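Local coordinates for ankyrin-repeat protein B (Legionella pneumophila, PDB 5K34) that is a bacterial F-box effector that hijacks the host ubiquitin-proteasome system, its ankyrin domain probably binding partner proteins, at residues Leu44-Leu50 and Asp76-Pro82; Ile53-Tyr58 and Leu85-Gln89; Tyr63-Lys67 and Gly109-Glu113. All blocks are in the same frame, centred on the assembly; numbering follows the deposited sequence.

Interaction 1. Residues Leu44-Leu50 and Asp76-Pro82; sequences LNRTPLL and DNYGDSP
This is a contact between successive ankyrin repeats: the loop and first helical turn of one repeat (44-50, leading into helix 48-54) lie against the equivalent stretch of the next (76-82, leading into helix 82-91). The equivalence shows when Arg46-Thr47-Pro48 is aligned with Asp80-Ser81-Pro82: each has a hydroxyl N-cap followed by a proline that begins the helix, as in the TPLH-type motif of ankyrin repeats. Thr47 (chi1 p) caps its helix through OG1, weakly, with Leu50 N at 3.4 Å and Leu49 N at 3.2 Å; Ser81 (p) caps the next.

Asp76 to Gly79 form a type I beta turn, closed by Gly79 N to Asp76 O at 2.8 Å, and Asp76 OD1 (chi1 p) accepts from Asp80 N at 3.0 Å. Gly79 has phi/psi 99/2, where a side chain would strike the preceding carbonyl. Leu44 and Asn45 both have positive phi, near 60°. The CA atoms of Asn45 and Asp76 stand 4.4 Å apart, and those of Leu50 and Pro82 5.6 Å. Asn77 N donates to Leu44 O at 2.9 Å.

Deeper in, Leu49 CD2 meets Pro82 CG at 3.8 Å and Leu50 CD2 meets Pro82 CD at 4.0 Å. Nearer the surface, Arg46 (m, t, p) forms a salt bridge to Asp76, NE to OD2 2.9 Å, and one water lies 2.9 Å from Arg46 NH1 and 2.7 Å from both Asp76 OD2 and Asp80 OD2.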
# COMPACT_ATOMS: atom_id res chain seq x y z
N LEU A 44 13.59 -1.92 1.13
CA LEU A 44 13.33 -2.75 -0.03
C LEU A 44 12.49 -2.02 -1.11
O LEU A 44 11.84 -2.68 -1.93
CB LEU A 44 12.68 -4.11 0.32
CG LEU A 44 13.38 -4.92 1.42
CD1 LEU A 44 12.64 -6.24 1.66
CD2 LEU A 44 14.91 -5.05 1.33
N ASN A 45 12.49 -0.67 -1.04
CA ASN A 45 11.65 0.14 -1.92
C ASN A 45 10.15 -0.18 -1.83
O ASN A 45 9.39 0.11 -2.75
CB ASN A 45 12.15 0.11 -3.38
CG ASN A 45 13.33 1.02 -3.59
OD1 ASN A 45 14.31 0.59 -4.31
ND2 ASN A 45 13.29 2.17 -3.07
N ARG A 46 9.74 -0.71 -0.68
CA ARG A 46 8.31 -0.94 -0.44
C ARG A 46 7.68 0.24 0.27
O ARG A 46 8.35 1.08 0.88
CB ARG A 46 8.11 -2.22 0.42
CG ARG A 46 8.93 -3.43 -0.05
CD ARG A 46 8.42 -4.71 0.57
NE ARG A 46 7.32 -5.24 -0.23
CZ ARG A 46 6.27 -5.89 0.27
NH1 ARG A 46 5.31 -6.31 -0.55
NH2 ARG A 46 6.14 -6.09 1.59
N THR A 47 6.33 0.30 0.22
CA THR A 47 5.59 1.30 0.99
C THR A 47 4.45 0.59 1.73
O THR A 47 4.13 -0.56 1.40
CB THR A 47 4.93 2.35 0.06
OG1 THR A 47 3.92 1.71 -0.73
CG2 THR A 47 5.98 3.06 -0.83
N PRO A 48 3.79 1.29 2.66
CA PRO A 48 2.64 0.70 3.32
C PRO A 48 1.46 0.52 2.38
O PRO A 48 0.53 -0.22 2.70
CB PRO A 48 2.31 1.68 4.46
CG PRO A 48 2.97 2.96 4.06
CD PRO A 48 4.25 2.52 3.33
N LEU A 49 1.45 1.19 1.21
CA LEU A 49 0.40 0.90 0.22
C LEU A 49 0.56 -0.53 -0.30
O LEU A 49 -0.42 -1.27 -0.37
CB LEU A 49 0.46 1.92 -0.92
CG LEU A 49 -0.53 1.70 -2.06
CD1 LEU A 49 -1.99 1.67 -1.56
CD2 LEU A 49 -0.37 2.79 -3.13
N LEU A 50 1.80 -0.96 -0.62
CA LEU A 50 2.05 -2.35 -0.98
C LEU A 50 1.70 -3.30 0.12
O LEU A 50 1.13 -4.37 -0.10
CB LEU A 50 3.50 -2.61 -1.36
CG LEU A 50 4.01 -2.25 -2.72
CD1 LEU A 50 5.44 -2.83 -2.87
CD2 LEU A 50 3.10 -2.86 -3.84
N ASP A 76 8.90 -1.99 -6.03
CA ASP A 76 9.82 -2.38 -4.96
C ASP A 76 10.92 -3.28 -5.50
O ASP A 76 11.02 -3.53 -6.72
CB ASP A 76 9.05 -3.01 -3.79
CG ASP A 76 8.56 -4.39 -4.04
OD1 ASP A 76 8.81 -5.02 -5.10
OD2 ASP A 76 7.89 -4.93 -3.08
N ASN A 77 11.80 -3.74 -4.61
CA ASN A 77 12.97 -4.52 -5.06
C ASN A 77 12.63 -5.93 -5.43
O ASN A 77 13.53 -6.64 -5.91
CB ASN A 77 14.10 -4.44 -4.02
CG ASN A 77 14.77 -3.07 -4.02
OD1 ASN A 77 14.47 -2.25 -4.86
ND2 ASN A 77 15.70 -2.90 -3.06
N TYR A 78 11.40 -6.37 -5.21
CA TYR A 78 10.91 -7.63 -5.77
C TYR A 78 10.43 -7.39 -7.21
O TYR A 78 10.13 -8.38 -7.92
CB TYR A 78 9.76 -8.21 -4.97
CG TYR A 78 10.13 -8.52 -3.54
CD1 TYR A 78 10.66 -9.78 -3.22
CD2 TYR A 78 9.97 -7.59 -2.54
CE1 TYR A 78 10.97 -10.10 -1.89
CE2 TYR A 78 10.28 -7.88 -1.21
CZ TYR A 78 10.76 -9.14 -0.88
OH TYR A 78 11.02 -9.45 0.43
N GLY A 79 10.27 -6.13 -7.59
CA GLY A 79 9.77 -5.78 -8.93
C GLY A 79 8.26 -5.45 -8.92
O GLY A 79 7.71 -5.21 -10.01
N ASP A 80 7.59 -5.46 -7.77
CA ASP A 80 6.15 -5.24 -7.71
C ASP A 80 5.80 -3.78 -7.48
O ASP A 80 6.38 -3.13 -6.61
CB ASP A 80 5.55 -6.03 -6.57
CG ASP A 80 5.77 -7.53 -6.70
OD1 ASP A 80 5.71 -8.08 -7.83
OD2 ASP A 80 5.98 -8.19 -5.66
N SER A 81 4.86 -3.25 -8.26
CA SER A 81 4.28 -1.93 -7.98
C SER A 81 2.88 -2.16 -7.36
O SER A 81 2.33 -3.25 -7.43
CB SER A 81 4.15 -1.12 -9.28
OG SER A 81 3.26 -1.81 -10.14
N PRO A 82 2.27 -1.09 -6.82
CA PRO A 82 0.90 -1.26 -6.36
C PRO A 82 -0.02 -1.83 -7.43
O PRO A 82 -0.76 -2.77 -7.16
CB PRO A 82 0.52 0.19 -5.92
CG PRO A 82 1.84 0.73 -5.41
CD PRO A 82 2.87 0.20 -6.38
O HOH W 1 6.03 -6.84 -3.27

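Interaction 2. Residues Ile53-Tyr58 and Leu85-Gln89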
# COMPACT_ATOMS: atom_id res chain seq x y z
N ILE A 53 -2.02 -3.72 0.32
CA ILE A 53 -2.50 -4.56 -0.79
C ILE A 53 -2.22 -6.03 -0.51
O ILE A 53 -3.13 -6.88 -0.59
CB ILE A 53 -1.86 -4.11 -2.12
CG1 ILE A 53 -2.43 -2.75 -2.52
CG2 ILE A 53 -2.10 -5.18 -3.21
CD1 ILE A 53 -1.59 -2.04 -3.58
N GLU A 54 -0.99 -6.38 -0.13
CA GLU A 54 -0.69 -7.81 0.03
C GLU A 54 -1.41 -8.41 1.21
O GLU A 54 -1.67 -9.63 1.21
CB GLU A 54 0.81 -8.08 0.14
CG GLU A 54 1.44 -7.67 1.44
CD GLU A 54 2.96 -7.79 1.43
OE1 GLU A 54 3.53 -8.34 0.46
OE2 GLU A 54 3.59 -7.25 2.37
N GLY A 55 -1.79 -7.63 2.22
CA GLY A 55 -2.58 -8.12 3.35
C GLY A 55 -4.06 -8.14 3.08
O GLY A 55 -4.82 -8.47 4.00
N LYS A 56 -4.50 -7.77 1.87
CA LYS A 56 -5.92 -7.65 1.54
C LYS A 56 -6.60 -6.62 2.41
O LYS A 56 -7.82 -6.65 2.66
CB LYS A 56 -6.65 -9.01 1.62
CG LYS A 56 -5.99 -10.09 0.78
CD LYS A 56 -6.82 -11.35 0.66
CE LYS A 56 -7.13 -11.97 2.00
NZ LYS A 56 -7.84 -13.28 1.76
N ALA A 57 -5.82 -5.62 2.84
CA ALA A 57 -6.31 -4.55 3.71
C ALA A 57 -6.80 -3.41 2.82
O ALA A 57 -6.23 -2.32 2.77
CB ALA A 57 -5.16 -4.10 4.65
N TYR A 58 -7.88 -3.69 2.08
CA TYR A 58 -8.22 -2.79 0.97
C TYR A 58 -8.74 -1.43 1.42
O TYR A 58 -8.52 -0.45 0.73
CB TYR A 58 -9.15 -3.49 -0.05
CG TYR A 58 -8.49 -4.69 -0.66
CD1 TYR A 58 -7.31 -4.58 -1.41
CD2 TYR A 58 -9.03 -5.94 -0.53
CE1 TYR A 58 -6.68 -5.68 -1.96
CE2 TYR A 58 -8.43 -7.07 -1.10
CZ TYR A 58 -7.26 -6.93 -1.79
OH TYR A 58 -6.67 -8.07 -2.29
N LEU A 85 1.01 -5.58 -8.39
CA LEU A 85 0.69 -6.51 -7.31
C LEU A 85 -0.83 -6.77 -7.27
O LEU A 85 -1.26 -7.92 -7.12
CB LEU A 85 1.19 -5.95 -5.98
CG LEU A 85 1.10 -6.91 -4.80
CD1 LEU A 85 1.99 -8.16 -5.05
CD2 LEU A 85 1.50 -6.20 -3.52
N LEU A 86 -1.62 -5.72 -7.43
CA LEU A 86 -3.09 -5.87 -7.53
C LEU A 86 -3.45 -6.76 -8.71
O LEU A 86 -4.32 -7.63 -8.60
CB LEU A 86 -3.76 -4.50 -7.64
CG LEU A 86 -3.84 -3.71 -6.33
CD1 LEU A 86 -4.09 -2.24 -6.66
CD2 LEU A 86 -4.93 -4.27 -5.42
N LYS A 87 -2.79 -6.52 -9.85
CA LYS A 87 -3.07 -7.34 -11.04
C LYS A 87 -2.73 -8.80 -10.79
O LYS A 87 -3.46 -9.67 -11.26
CB LYS A 87 -2.30 -6.79 -12.24
CG LYS A 87 -2.96 -5.56 -12.86
CD LYS A 87 -2.11 -5.09 -14.05
CE LYS A 87 -2.75 -3.92 -14.76
NZ LYS A 87 -3.73 -4.40 -15.79
N LYS A 88 -1.64 -9.07 -10.09
CA LYS A 88 -1.34 -10.46 -9.73
C LYS A 88 -2.43 -11.16 -8.87
O LYS A 88 -2.80 -12.33 -9.05
CB LYS A 88 -0.01 -10.55 -9.02
CG LYS A 88 1.19 -10.42 -9.92
CD LYS A 88 2.50 -10.71 -9.18
CE LYS A 88 2.48 -12.11 -8.60
NZ LYS A 88 3.89 -12.62 -8.47
N GLN A 89 -2.96 -10.39 -7.91
CA GLN A 89 -4.05 -10.84 -7.06
C GLN A 89 -5.30 -11.11 -7.92
O GLN A 89 -5.96 -12.13 -7.74
CB GLN A 89 -4.37 -9.79 -5.99
CG GLN A 89 -3.28 -9.66 -4.94
CD GLN A 89 -3.73 -8.76 -3.80
OE1 GLN A 89 -4.57 -7.86 -3.98
NE2 GLN A 89 -3.17 -8.97 -2.62
O HOH W 2 -1.68 -11.13 -1.20
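Gln89 spends both ends of its amide on the neighbouring repeat. NE2 donates to the backbone carbonyl Ile53 O at 2.9 Å (N-H...O angle 153°), and OE1 accepts from Tyr58 OH at 2.7 Å. The second NE2 hydrogen is directed to a water 3.0 Å away, which in turn donates to Glu54 O at 2.8 Å. Thus one side chain from helix 82-91 reads two carbonyls where helix 48-54 ends, one directly and one through water. Ile53 O also accepts from Lys56 N at 3.0 Å, part of the Schellman motif by which Lys56, with phi 61°, terminates the helix; Ala57 then occupies the N-cap position of helix 58-67. The Glu54 carboxylate is engaged elsewhere, by Arg19 and Arg46.

Beneath these bonds the contact is aliphatic. Ile53 CG2 lies 3.8 Å from Leu85 CD2 and 3.7 Å from Leu86 CD2, and Tyr58 CE1 is 4.1 Å from Leu86 CD2. The tie therefore joins the turn between the two helices of one ankyrin repeat to the first helix of the next. On its far flank, helix 97-112 closes over Tyr58 with Gln102, Ile103 and Leu106 and over Leu86 with Ile107.

Interaction 3. Residues Tyr63-Lys67 and Gly109-Glu113; sequences YLWRK and GMQEE
The carboxylate of Glu113 holds two neighbouring side chains of helix 58-67 at once. It forms a salt bridge with Arg66, with NH1 to OE1 and NH2 to OE2 both at 3.1 Å and N-H...O angles near 160°, a bidentate pairing in which OE2 lies close to the guanidinium plane; NH2 to OE1, at 3.4 Å, is a weak third bond. OE1 also accepts from Trp65 NE1 at 2.9 Å (161°). In the ankyrin-repeat stack this joins the C-terminal ends of two second helices, 58-67 of one repeat and 97-112 of the following helical pair.

Tyr63-Lys67 and Gly109-Glu112 are helical, and Glu113, at phi/psi -64/156, is the first residue to leave the helix. The closest CA pair is Trp65 and Met110, 8.1 Å apart, and 233 Å² is buried. Arg66 (t, p, p, chi4 -130°) curls toward the carboxylate, which Glu113 (m, t, chi3 7°) extends.

Further in, Trp65 (chi1 t, chi2 -106°) turns one face of its indole onto Met110 (m, t, t), with Trp65 CZ2 3.6 Å from Met110 CA. Pro72 and Phe70 also touch the indole. The Met110 SD makes an oblique Met-aromatic contact, 4.8 Å from the centroid of the Trp65 six-membered ring. Met110 CG makes a CH-pi contact, 3.7 Å from that same centroid and 1° off the ring normal.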
# COMPACT_ATOMS: atom_id res chain seq x y z
N TYR A 63 -7.56 4.36 1.73
CA TYR A 63 -7.25 5.56 2.51
C TYR A 63 -5.92 6.13 2.10
O TYR A 63 -5.78 7.34 1.88
CB TYR A 63 -7.31 5.24 4.01
CG TYR A 63 -6.85 6.36 4.84
CD1 TYR A 63 -5.51 6.49 5.19
CD2 TYR A 63 -7.75 7.34 5.32
CE1 TYR A 63 -5.05 7.54 5.99
CE2 TYR A 63 -7.30 8.41 6.11
CZ TYR A 63 -5.96 8.49 6.43
OH TYR A 63 -5.53 9.54 7.24
N LEU A 64 -4.89 5.26 2.05
CA LEU A 64 -3.55 5.74 1.73
C LEU A 64 -3.52 6.37 0.32
O LEU A 64 -2.91 7.44 0.13
CB LEU A 64 -2.53 4.57 1.82
CG LEU A 64 -2.25 4.13 3.28
CD1 LEU A 64 -1.47 2.82 3.27
CD2 LEU A 64 -1.47 5.17 4.06
N TRP A 65 -4.13 5.67 -0.63
CA TRP A 65 -4.18 6.15 -2.02
C TRP A 65 -4.87 7.50 -2.10
O TRP A 65 -4.41 8.40 -2.84
CB TRP A 65 -4.92 5.13 -2.88
CG TRP A 65 -5.15 5.61 -4.28
CD1 TRP A 65 -6.36 6.04 -4.80
CD2 TRP A 65 -4.16 5.89 -5.28
NE1 TRP A 65 -6.17 6.49 -6.09
CE2 TRP A 65 -4.84 6.43 -6.39
CE3 TRP A 65 -2.79 5.68 -5.36
CZ2 TRP A 65 -4.17 6.80 -7.58
CZ3 TRP A 65 -2.12 6.05 -6.54
CH2 TRP A 65 -2.83 6.59 -7.62
N ARG A 66 -5.94 7.70 -1.35
CA ARG A 66 -6.72 8.94 -1.42
C ARG A 66 -6.02 10.08 -0.70
O ARG A 66 -6.08 11.23 -1.19
CB ARG A 66 -8.11 8.67 -0.81
CG ARG A 66 -9.12 9.81 -0.96
CD ARG A 66 -9.39 10.24 -2.42
NE ARG A 66 -10.05 9.22 -3.25
CZ ARG A 66 -9.63 8.83 -4.46
NH1 ARG A 66 -8.56 9.40 -4.99
NH2 ARG A 66 -10.27 7.87 -5.11
N LYS A 67 -5.34 9.81 0.40
CA LYS A 67 -4.86 10.87 1.29
C LYS A 67 -3.45 11.32 0.94
O LYS A 67 -3.07 12.47 1.29
CB LYS A 67 -4.92 10.41 2.73
CG LYS A 67 -6.36 10.41 3.29
CD LYS A 67 -6.95 11.82 3.44
CE LYS A 67 -8.42 11.76 3.80
NZ LYS A 67 -9.02 13.11 3.65
N GLY A 109 -8.87 3.01 -10.27
CA GLY A 109 -8.57 4.29 -9.73
C GLY A 109 -7.12 4.68 -9.95
O GLY A 109 -6.81 5.81 -10.35
N MET A 110 -6.18 3.77 -9.71
CA MET A 110 -4.79 4.08 -9.87
C MET A 110 -4.42 4.35 -11.33
O MET A 110 -3.63 5.27 -11.57
CB MET A 110 -3.92 2.96 -9.33
CG MET A 110 -4.00 2.86 -7.79
SD MET A 110 -3.00 1.48 -7.17
CE MET A 110 -3.45 1.53 -5.45
N GLN A 111 -4.95 3.58 -12.27
CA GLN A 111 -4.58 3.77 -13.67
C GLN A 111 -5.27 4.99 -14.28
O GLN A 111 -4.71 5.64 -15.17
CB GLN A 111 -4.92 2.54 -14.48
CG GLN A 111 -4.07 1.34 -14.14
CD GLN A 111 -4.22 0.23 -15.15
OE1 GLN A 111 -5.32 -0.13 -15.51
NE2 GLN A 111 -3.10 -0.30 -15.65
N GLU A 112 -6.49 5.28 -13.85
CA GLU A 112 -7.37 6.20 -14.61
C GLU A 112 -7.61 7.53 -13.96
O GLU A 112 -7.94 8.51 -14.66
CB GLU A 112 -8.69 5.52 -14.99
CG GLU A 112 -8.42 4.22 -15.75
CD GLU A 112 -9.64 3.49 -16.25
OE1 GLU A 112 -10.67 4.12 -16.57
OE2 GLU A 112 -9.53 2.25 -16.43
N GLU A 113 -7.53 7.65 -12.63
CA GLU A 113 -7.79 8.94 -11.96
C GLU A 113 -6.78 10.02 -12.35
O GLU A 113 -5.63 9.78 -12.74
CB GLU A 113 -7.78 8.77 -10.44
CG GLU A 113 -9.07 8.12 -9.94
CD GLU A 113 -9.00 7.70 -8.46
OE1 GLU A 113 -8.04 8.00 -7.72
OE2 GLU A 113 -10.01 7.04 -8.07

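From the N terminus, the first segments occur in the order 44-50, 53-58, 63-67, and their partners follow in the same order, 76-82, 85-89, 109-113. The three closures therefore all cross and none nests, as expected when one helical pair stacks on the next in parallel. Interaction 1 closes a span of 25 residues and interaction 2 one of 26, both joining helix 48-54 and its flanks to helix 82-91 and its approach; interaction 3 closes 41 and joins helices 58-67 and 97-112. They are physically continuous: Arg46 NH1 bridges to Glu54 OE1 at 2.9 Å, Leu50 CD2 packs on Leu85 CD2 at 3.7 Å, and Met110 SD reaches Leu86 CD1 at 3.9 Å and Pro82 CB at 4.0 Å.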